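Local coordinates for octaprenyl-diphosphate synthase (Bacteroides thetaiotaomicron, PDB 3RMG), which probably acts as a magnesium-dependent prenyltransferase that lengthens allylic diphosphates with isopentenyl units, at residues Ala15-Phe20 against Arg51-Leu56; Ala59-Ala64 against Ser308-Ala313; Lys213-Asp218 against Gly230-Glu235. All coordinates share one frame; numbering follows the deposited sequence.

Contacts 1 and 2 are helix packing on helix 50-62, with centres about 12 Å apart. The first sets that helix against the early helix 14-23, the second against the start of helix 309-323, so one helix joins both ends of the chain. A long, weak ion pair, Glu16 to Arg60, links them. Contact 3 lies on the opposite side of the chain's centre, about 29 Å from contact 1 and 34 Å from contact 2, centre to centre. In sequence it follows contact 1 and is nested inside the loop that contact 2 closes. It joins the end of helix 193-217, with its aspartate-rich sequence, to helix 231-234.

Contact 1 (Ala15-Phe20 against Arg51-Leu56); sequences AELEDF and RPILVL
Phe20 presents one ring face to Pro52, whose CB stands 3.8 Å from the ring centroid and 16° off the normal, a CH-pi contact displaced toward the rim. The next carbon of the proline ring lies farther out, beyond the rim, with Pro52 CG 3.4 Å from Phe20 CZ. The phenylalanine reaches this place because its CG lies anti to the backbone N, beside the carbonyl carbon. A turn earlier the packing is wholly aliphatic. Leu17, its chi1 well away from a staggered value, brings CD2 against two partners: CD2 lies 3.8 Å from Leu56 CD1 and 4.1 Å from Ile53 CG1. Leu56 is extended, CD1 anti to CA (chi2 177°), and this carries the methyl up to the backbone of helix 14-23, where CD1 is 3.8 Å from Leu17 N and 3.9 Å from Glu16 C. No hydrogen bond crosses; the two segments meet through apolar packing and the CH-pi contact, with the local axes 10.5 Å apart and inclined at 127°. Ile53 continues the apolar layer onto Ile9 and Tyr317, while the ring of Phe24 meets that of Phe20. What results is helix-on-helix packing typical of the all-alpha isoprenoid synthase fold, here fastening an N-terminal helix to helix 50-62 of the bundle.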
loop_
_atom_site.group_PDB
_atom_site.type_symbol
_atom_site.label_atom_id
_atom_site.label_comp_id
_atom_site.label_asym_id
_atom_site.label_seq_id
_atom_site.Cartn_x
_atom_site.Cartn_y
_atom_site.Cartn_z
ATOM N N ALA A 15 -5.105 9.412 -29.451
ATOM C CA ALA A 15 -4.239 10.452 -28.893
ATOM C C ALA A 15 -4.195 10.376 -27.378
ATOM O O ALA A 15 -3.130 10.516 -26.767
ATOM C CB ALA A 15 -4.687 11.874 -29.356
ATOM N N GLU A 16 -5.359 10.153 -26.769
ATOM C CA GLU A 16 -5.440 10.060 -25.313
ATOM C C GLU A 16 -4.846 8.745 -24.807
ATOM O O GLU A 16 -4.319 8.682 -23.700
ATOM C CB GLU A 16 -6.865 10.302 -24.801
ATOM C CG GLU A 16 -7.948 9.778 -25.694
ATOM C CD GLU A 16 -8.324 10.741 -26.813
ATOM O OE1 GLU A 16 -9.037 11.749 -26.555
ATOM O OE2 GLU A 16 -7.927 10.459 -27.964
ATOM N N LEU A 17 -4.888 7.712 -25.638
ATOM C CA LEU A 17 -4.150 6.496 -25.347
ATOM C C LEU A 17 -2.649 6.746 -25.246
ATOM O O LEU A 17 -1.953 6.113 -24.447
ATOM C CB LEU A 17 -4.400 5.441 -26.409
ATOM C CG LEU A 17 -5.415 4.379 -26.010
ATOM C CD1 LEU A 17 -5.634 3.423 -27.164
ATOM C CD2 LEU A 17 -4.956 3.643 -24.749
ATOM N N GLU A 18 -2.142 7.656 -26.064
ATOM C CA GLU A 18 -0.722 7.943 -26.033
ATOM C C GLU A 18 -0.429 8.739 -24.782
ATOM O O GLU A 18 0.574 8.507 -24.110
ATOM C CB GLU A 18 -0.285 8.711 -27.284
ATOM C CG GLU A 18 -0.091 7.815 -28.512
ATOM C CD GLU A 18 0.051 8.600 -29.808
ATOM O OE1 GLU A 18 -0.160 8.002 -30.886
ATOM O OE2 GLU A 18 0.366 9.811 -29.752
ATOM N N ASP A 19 -1.311 9.682 -24.470
ATOM C CA ASP A 19 -1.136 10.492 -23.278
ATOM C C ASP A 19 -1.191 9.613 -22.034
ATOM O O ASP A 19 -0.480 9.854 -21.069
ATOM C CB ASP A 19 -2.206 11.573 -23.205
ATOM C CG ASP A 19 -2.089 12.573 -24.333
ATOM O OD1 ASP A 19 -1.064 12.528 -25.036
ATOM O OD2 ASP A 19 -3.009 13.401 -24.514
ATOM N N PHE A 20 -2.040 8.594 -22.050
ATOM C CA PHE A 20 -2.124 7.733 -20.892
ATOM C C PHE A 20 -0.862 6.899 -20.722
ATOM O O PHE A 20 -0.446 6.617 -19.595
ATOM C CB PHE A 20 -3.289 6.759 -20.979
ATOM C CG PHE A 20 -3.079 5.548 -20.140
ATOM C CD1 PHE A 20 -3.437 5.552 -18.794
ATOM C CD2 PHE A 20 -2.452 4.427 -20.665
ATOM C CE1 PHE A 20 -3.215 4.433 -17.994
ATOM C CE2 PHE A 20 -2.217 3.299 -19.878
ATOM C CZ PHE A 20 -2.597 3.301 -18.538
ATOM N N ARG A 51 -8.246 -2.097 -19.404
ATOM C CA ARG A 51 -8.907 -1.178 -18.476
ATOM C C ARG A 51 -8.728 0.299 -18.843
ATOM O O ARG A 51 -9.684 1.060 -18.798
ATOM C CB ARG A 51 -8.477 -1.443 -17.024
ATOM C CG ARG A 51 -8.974 -2.763 -16.468
ATOM C CD ARG A 51 -8.188 -3.184 -15.211
ATOM N NE ARG A 51 -8.453 -4.578 -14.891
ATOM C CZ ARG A 51 -7.654 -5.591 -15.211
ATOM N NH1 ARG A 51 -6.505 -5.366 -15.834
ATOM N NH2 ARG A 51 -7.996 -6.830 -14.880
ATOM N N PRO A 52 -7.497 0.714 -19.183
ATOM C CA PRO A 52 -7.305 2.083 -19.666
ATOM C C PRO A 52 -8.174 2.408 -20.875
ATOM O O PRO A 52 -8.730 3.504 -20.954
ATOM C CB PRO A 52 -5.819 2.117 -20.022
ATOM C CG PRO A 52 -5.218 1.187 -19.028
ATOM C CD PRO A 52 -6.209 0.040 -18.962
ATOM N N ILE A 53 -8.321 1.470 -21.803
ATOM C CA ILE A 53 -9.214 1.717 -22.937
ATOM C C ILE A 53 -10.655 1.942 -22.459
ATOM O O ILE A 53 -11.361 2.811 -22.963
ATOM C CB ILE A 53 -9.149 0.597 -23.983
ATOM C CG1 ILE A 53 -7.860 0.711 -24.805
ATOM C CG2 ILE A 53 -10.340 0.666 -24.896
ATOM C CD1 ILE A 53 -7.487 -0.576 -25.534
ATOM N N LEU A 54 -11.089 1.171 -21.469
ATOM C CA LEU A 54 -12.413 1.379 -20.901
ATOM C C LEU A 54 -12.558 2.788 -20.290
ATOM O O LEU A 54 -13.565 3.462 -20.496
ATOM C CB LEU A 54 -12.718 0.321 -19.842
ATOM C CG LEU A 54 -14.145 0.305 -19.311
ATOM C CD1 LEU A 54 -15.103 0.175 -20.486
ATOM C CD2 LEU A 54 -14.356 -0.824 -18.307
ATOM N N VAL A 55 -11.567 3.221 -19.517
ATOM C CA VAL A 55 -11.648 4.523 -18.873
ATOM C C VAL A 55 -11.820 5.616 -19.927
ATOM O O VAL A 55 -12.664 6.498 -19.784
ATOM C CB VAL A 55 -10.378 4.831 -18.046
ATOM C CG1 VAL A 55 -10.440 6.272 -17.508
ATOM C CG2 VAL A 55 -10.203 3.810 -16.904
ATOM N N LEU A 56 -11.017 5.541 -20.988
ATOM C CA LEU A 56 -11.049 6.541 -22.043
ATOM C C LEU A 56 -12.372 6.513 -22.791
ATOM O O LEU A 56 -12.996 7.568 -22.980
ATOM C CB LEU A 56 -9.859 6.377 -23.002
ATOM C CG LEU A 56 -8.506 6.406 -22.278
ATOM C CD1 LEU A 56 -7.357 6.175 -23.216
ATOM C CD2 LEU A 56 -8.325 7.718 -21.531
#

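Contact 2 (Ala59-Ala64 against Ser308-Ala313); sequences ARLYGA and SNICLA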
loop_
_atom_site.group_PDB
_atom_site.type_symbol
_atom_site.label_atom_id
_atom_site.label_comp_id
_atom_site.label_asym_id
_atom_site.label_seq_id
_atom_site.Cartn_x
_atom_site.Cartn_y
_atom_site.Cartn_z
ATOM N N ALA A 59 -15.333 7.968 -20.661
ATOM C CA ALA A 59 -15.255 9.423 -20.510
ATOM C C ALA A 59 -15.723 10.105 -21.788
ATOM O O ALA A 59 -16.451 11.112 -21.750
ATOM C CB ALA A 59 -13.834 9.869 -20.138
ATOM N N ARG A 60 -15.329 9.532 -22.921
ATOM C CA ARG A 60 -15.705 10.084 -24.219
ATOM C C ARG A 60 -17.207 9.950 -24.496
ATOM O O ARG A 60 -17.747 10.652 -25.355
ATOM C CB ARG A 60 -14.858 9.484 -25.347
ATOM C CG ARG A 60 -13.417 10.046 -25.397
ATOM C CD ARG A 60 -13.350 11.494 -25.898
ATOM N NE ARG A 60 -13.902 11.598 -27.245
ATOM C CZ ARG A 60 -13.227 11.282 -28.349
ATOM N NH1 ARG A 60 -11.966 10.863 -28.269
ATOM N NH2 ARG A 60 -13.811 11.389 -29.538
ATOM N N LEU A 61 -17.899 9.083 -23.759
ATOM C CA LEU A 61 -19.364 9.104 -23.835
ATOM C C LEU A 61 -19.903 10.468 -23.413
ATOM O O LEU A 61 -20.921 10.912 -23.919
ATOM C CB LEU A 61 -20.001 8.023 -22.964
ATOM C CG LEU A 61 -19.958 6.584 -23.456
ATOM C CD1 LEU A 61 -20.575 5.672 -22.409
ATOM C CD2 LEU A 61 -20.692 6.464 -24.791
ATOM N N TYR A 62 -19.207 11.136 -22.495
ATOM C CA TYR A 62 -19.736 12.354 -21.869
ATOM C C TYR A 62 -19.043 13.637 -22.297
ATOM O O TYR A 62 -19.656 14.702 -22.314
ATOM C CB TYR A 62 -19.663 12.229 -20.351
ATOM C CG TYR A 62 -20.368 11.007 -19.861
ATOM C CD1 TYR A 62 -21.737 10.865 -20.031
ATOM C CD2 TYR A 62 -19.668 9.981 -19.250
ATOM C CE1 TYR A 62 -22.396 9.735 -19.596
ATOM C CE2 TYR A 62 -20.305 8.846 -18.812
ATOM C CZ TYR A 62 -21.677 8.724 -18.990
ATOM O OH TYR A 62 -22.326 7.587 -18.556
ATOM N N GLY A 63 -17.759 13.546 -22.619
ATOM C CA GLY A 63 -17.004 14.734 -22.980
ATOM C C GLY A 63 -15.614 14.434 -23.486
ATOM O O GLY A 63 -15.334 13.345 -23.979
ATOM N N ALA A 64 -14.737 15.416 -23.380
ATOM C CA ALA A 64 -13.363 15.220 -23.777
ATOM C C ALA A 64 -12.613 14.673 -22.573
ATOM O O ALA A 64 -12.958 14.956 -21.432
ATOM C CB ALA A 64 -12.742 16.531 -24.246
ATOM N N SER A 308 -22.929 6.691 -31.462
ATOM C CA SER A 308 -21.801 7.563 -31.667
ATOM C C SER A 308 -20.662 6.625 -32.006
ATOM O O SER A 308 -20.832 5.410 -31.908
ATOM C CB SER A 308 -21.469 8.318 -30.366
ATOM O OG SER A 308 -21.088 7.428 -29.321
ATOM N N ASN A 309 -19.510 7.182 -32.378
ATOM C CA ASN A 309 -18.328 6.383 -32.620
ATOM C C ASN A 309 -17.862 5.753 -31.309
ATOM O O ASN A 309 -17.270 4.662 -31.299
ATOM C CB ASN A 309 -17.207 7.221 -33.284
ATOM C CG ASN A 309 -16.819 8.458 -32.474
ATOM O OD1 ASN A 309 -17.577 8.931 -31.629
ATOM N ND2 ASN A 309 -15.624 8.986 -32.735
ATOM N N ILE A 310 -18.149 6.438 -30.200
ATOM C CA ILE A 310 -17.762 5.938 -28.885
ATOM C C ILE A 310 -18.643 4.747 -28.474
ATOM O O ILE A 310 -18.127 3.703 -28.068
ATOM C CB ILE A 310 -17.773 7.045 -27.806
ATOM C CG1 ILE A 310 -16.780 8.147 -28.165
ATOM C CG2 ILE A 310 -17.386 6.466 -26.451
ATOM C CD1 ILE A 310 -15.393 7.620 -28.557
ATOM N N CYS A 311 -19.961 4.890 -28.612
ATOM C CA CYS A 311 -20.874 3.769 -28.369
ATOM C C CYS A 311 -20.454 2.564 -29.207
ATOM O O CYS A 311 -20.390 1.445 -28.704
ATOM C CB CYS A 311 -22.324 4.152 -28.677
ATOM S SG CYS A 311 -23.627 3.120 -27.846
ATOM N N LEU A 312 -20.147 2.795 -30.481
ATOM C CA LEU A 312 -19.792 1.701 -31.385
ATOM C C LEU A 312 -18.481 1.064 -30.929
ATOM O O LEU A 312 -18.319 -0.161 -30.948
ATOM C CB LEU A 312 -19.671 2.222 -32.828
ATOM C CG LEU A 312 -18.934 1.346 -33.856
ATOM C CD1 LEU A 312 -19.510 -0.040 -33.899
ATOM C CD2 LEU A 312 -18.966 1.961 -35.249
ATOM N N ALA A 313 -17.551 1.905 -30.497
ATOM C CA ALA A 313 -16.276 1.423 -29.987
ATOM C C ALA A 313 -16.462 0.516 -28.759
ATOM O O ALA A 313 -15.837 -0.540 -28.660
ATOM C CB ALA A 313 -15.341 2.601 -29.680
#
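Ile310 pushes its side chain between Arg60 and Leu61, and its two branches divide the work. CG1 lies anti to the carbonyl carbon and heads for the arginine, 3.7 Å from Arg60 CB; CG2 lies anti to the backbone N and heads for the leucine, 3.7 Å from Leu61 CD2. The backbones come close at this point, the CA atoms of Leu61 and Ile310 being 6.2 Å apart, and the isoleucine also rests against main-chain atoms of helix 50-62: CG2 is 3.8 Å from Leu61 N. Arg60 shows how a charged side chain can serve as an apolar one. Its chain is bent at both chi2 and chi3 and folds back, which brings the guanidinium over the end of the isoleucine; Ile310 CD1 sits 4.1 Å above the guanidinium plane, toward its rim. The polar end has its own partner beyond the two segments, since NH1 donates to the carbonyl O of Pro12. Leu61 flanks the other branch, and its CD2 approaches Cys311 N at 4.2 Å, while the same side chain also touches Leu305 just upstream of helix 309-323. That amide is already engaged: Cys311 N donates to Ser308 OG over 2.9 Å in an almost straight bond of 177°, with Ser308 as the N-cap of the helix that presents Ile310. Since no hydrogen bond joins the two segments, the chemistry implies a division of labour. The contact between them is apolar, centred on one isoleucine, and dispersion is likely to account for much of it, whereas Arg60 NH1 turns to Pro12 O and Cys311 N to Ser308 OG.

Contact 3 (Lys213-Asp218 against Gly230-Glu235); sequences KDDIFD and GNDMLE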
loop_
_atom_site.group_PDB
_atom_site.type_symbol
_atom_site.label_atom_id
_atom_site.label_comp_id
_atom_site.label_asym_id
_atom_site.label_seq_id
_atom_site.Cartn_x
_atom_site.Cartn_y
_atom_site.Cartn_z
ATOM N N LYS A 213 -14.787 -15.201 -18.657
ATOM C CA LYS A 213 -13.969 -15.572 -19.810
ATOM C C LYS A 213 -12.638 -16.178 -19.376
ATOM O O LYS A 213 -12.244 -17.233 -19.858
ATOM C CB LYS A 213 -13.705 -14.364 -20.707
ATOM C CG LYS A 213 -14.686 -14.215 -21.851
ATOM C CD LYS A 213 -14.276 -15.058 -23.057
ATOM C CE LYS A 213 -14.664 -16.518 -22.878
ATOM N NZ LYS A 213 -14.552 -17.290 -24.152
ATOM N N ASP A 214 -11.943 -15.495 -18.476
ATOM C CA ASP A 214 -10.673 -15.974 -17.966
ATOM C C ASP A 214 -10.780 -17.314 -17.253
ATOM O O ASP A 214 -9.888 -18.146 -17.373
ATOM C CB ASP A 214 -10.060 -14.955 -17.008
ATOM C CG ASP A 214 -8.938 -14.172 -17.637
ATOM O OD1 ASP A 214 -8.634 -14.422 -18.825
ATOM O OD2 ASP A 214 -8.353 -13.317 -16.941
ATOM N N ASP A 215 -11.846 -17.506 -16.484
ATOM C CA ASP A 215 -12.031 -18.749 -15.740
ATOM C C ASP A 215 -12.177 -19.937 -16.696
ATOM O O ASP A 215 -11.704 -21.034 -16.414
ATOM C CB ASP A 215 -13.255 -18.656 -14.826
ATOM C CG ASP A 215 -13.030 -17.746 -13.637
ATOM O OD1 ASP A 215 -11.885 -17.281 -13.435
ATOM O OD2 ASP A 215 -14.002 -17.496 -12.896
ATOM N N ILE A 216 -12.834 -19.711 -17.826
ATOM C CA ILE A 216 -12.987 -20.741 -18.837
ATOM C C ILE A 216 -11.635 -21.160 -19.420
ATOM O O ILE A 216 -11.345 -22.345 -19.554
ATOM C CB ILE A 216 -13.919 -20.273 -19.953
ATOM C CG1 ILE A 216 -15.379 -20.387 -19.498
ATOM C CG2 ILE A 216 -13.678 -21.080 -21.223
ATOM C CD1 ILE A 216 -16.356 -19.600 -20.348
ATOM N N PHE A 217 -10.801 -20.184 -19.751
ATOM C CA PHE A 217 -9.466 -20.473 -20.265
ATOM C C PHE A 217 -8.737 -21.533 -19.448
ATOM O O PHE A 217 -8.012 -22.353 -20.003
ATOM C CB PHE A 217 -8.611 -19.206 -20.320
ATOM C CG PHE A 217 -9.060 -18.218 -21.355
ATOM C CD1 PHE A 217 -8.773 -16.868 -21.213
ATOM C CD2 PHE A 217 -9.777 -18.637 -22.466
ATOM C CE1 PHE A 217 -9.183 -15.952 -22.163
ATOM C CE2 PHE A 217 -10.193 -17.729 -23.421
ATOM C CZ PHE A 217 -9.893 -16.381 -23.269
ATOM N N ASP A 218 -8.921 -21.518 -18.133
ATOM C CA ASP A 218 -8.201 -22.446 -17.258
ATOM C C ASP A 218 -8.512 -23.922 -17.538
ATOM O O ASP A 218 -7.731 -24.810 -17.202
ATOM C CB ASP A 218 -8.493 -22.135 -15.800
ATOM C CG ASP A 218 -7.461 -22.718 -14.873
ATOM O OD1 ASP A 218 -7.850 -23.418 -13.915
ATOM O OD2 ASP A 218 -6.258 -22.477 -15.107
ATOM N N GLY A 230 -5.761 -26.157 -15.604
ATOM C CA GLY A 230 -6.475 -26.515 -14.379
ATOM C C GLY A 230 -5.934 -25.787 -13.163
ATOM O O GLY A 230 -6.182 -26.178 -12.023
ATOM N N ASN A 231 -5.199 -24.711 -13.408
ATOM C CA ASN A 231 -4.514 -23.995 -12.343
ATOM C C ASN A 231 -5.398 -23.518 -11.192
ATOM O O ASN A 231 -5.061 -23.723 -10.028
ATOM C CB ASN A 231 -3.737 -22.815 -12.916
ATOM C CG ASN A 231 -2.747 -22.258 -11.934
ATOM O OD1 ASN A 231 -1.805 -21.569 -12.309
ATOM N ND2 ASN A 231 -2.944 -22.568 -10.660
ATOM N N ASP A 232 -6.513 -22.866 -11.509
ATOM C CA ASP A 232 -7.399 -22.318 -10.474
ATOM C C ASP A 232 -7.780 -23.378 -9.441
ATOM O O ASP A 232 -7.984 -23.061 -8.265
ATOM C CB ASP A 232 -8.681 -21.724 -11.084
ATOM C CG ASP A 232 -8.432 -20.450 -11.882
ATOM O OD1 ASP A 232 -7.516 -19.676 -11.531
ATOM O OD2 ASP A 232 -9.171 -20.225 -12.863
ATOM N N MET A 233 -7.900 -24.628 -9.889
ATOM C CA MET A 233 -8.208 -25.739 -8.985
ATOM C C MET A 233 -7.034 -26.034 -8.043
ATOM O O MET A 233 -7.221 -26.195 -6.838
ATOM C CB MET A 233 -8.619 -26.999 -9.763
ATOM C CG MET A 233 -10.018 -26.937 -10.381
ATOM S SD MET A 233 -10.550 -28.514 -11.075
ATOM C CE MET A 233 -12.142 -28.131 -11.785
ATOM N N LEU A 234 -5.826 -26.092 -8.599
ATOM C CA LEU A 234 -4.619 -26.294 -7.805
ATOM C C LEU A 234 -4.540 -25.274 -6.682
ATOM O O LEU A 234 -3.929 -25.520 -5.640
ATOM C CB LEU A 234 -3.376 -26.161 -8.684
ATOM C CG LEU A 234 -3.072 -27.317 -9.634
ATOM C CD1 LEU A 234 -1.920 -26.955 -10.569
ATOM C CD2 LEU A 234 -2.753 -28.569 -8.835
ATOM N N GLU A 235 -5.157 -24.121 -6.905
ATOM C CA GLU A 235 -5.100 -23.043 -5.936
ATOM C C GLU A 235 -6.309 -23.065 -5.015
ATOM O O GLU A 235 -6.362 -22.326 -4.040
ATOM C CB GLU A 235 -4.963 -21.702 -6.647
ATOM C CG GLU A 235 -3.960 -21.751 -7.778
ATOM C CD GLU A 235 -3.067 -20.531 -7.807
ATOM O OE1 GLU A 235 -2.718 -20.029 -6.717
ATOM O OE2 GLU A 235 -2.707 -20.079 -8.915
HETATM O O HOH W 1 -11.209 -21.450 -13.867
#
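The carboxylate of Asp218 is approached from above one face by Asp232 N, which donates to OD1 over 2.8 Å from 39° out of the carboxylate plane. Its other oxygen, OD2, takes a weak bond from Asn231 N at 3.0 Å. The Asp215 and Asp232 side chains cross at about a right angle, their carboxylate planes 78° apart, and bring two like charges together, with Asp215 OD1 and Asp232 OD2 4.0 Å from each other. On the helix 193-217 side, Phe217 carries Lys213 O over the centre of one ring face, 3.6 Å above it.

Asp218 also bonds through its backbone, for Gly230 N donates to Asp218 O over 2.9 Å. Gly230 is the N-cap of helix 231-234 and its positive phi suits glycine, which has no side chain to offer the first turn; the carboxylate of Asp218, its CG anti to the backbone N, reaches across to serve the amides there. An alanine in place of Asp218 would take away both oxygens and would probably leave the N-H groups of Asn231 and Asp232 without their acceptor, loosening the start of this helix. Three acidic side chains crowd here, and a water links two of the residues, donating to Asp215 O and, at 2.6 Å, to Asp232 OD2. Asp215 is held in turn by Tyr166 OH on OD2 and Gln211 NE2 on OD1.

The sequence DDIFD at 214-218 is the second aspartate-rich DDxxD motif of trans-prenyltransferases, which in relatives helps bind the magnesium ions that bridge to the substrate diphosphate; no metal takes part in this contact, but the acidic cluster is consistent with that site.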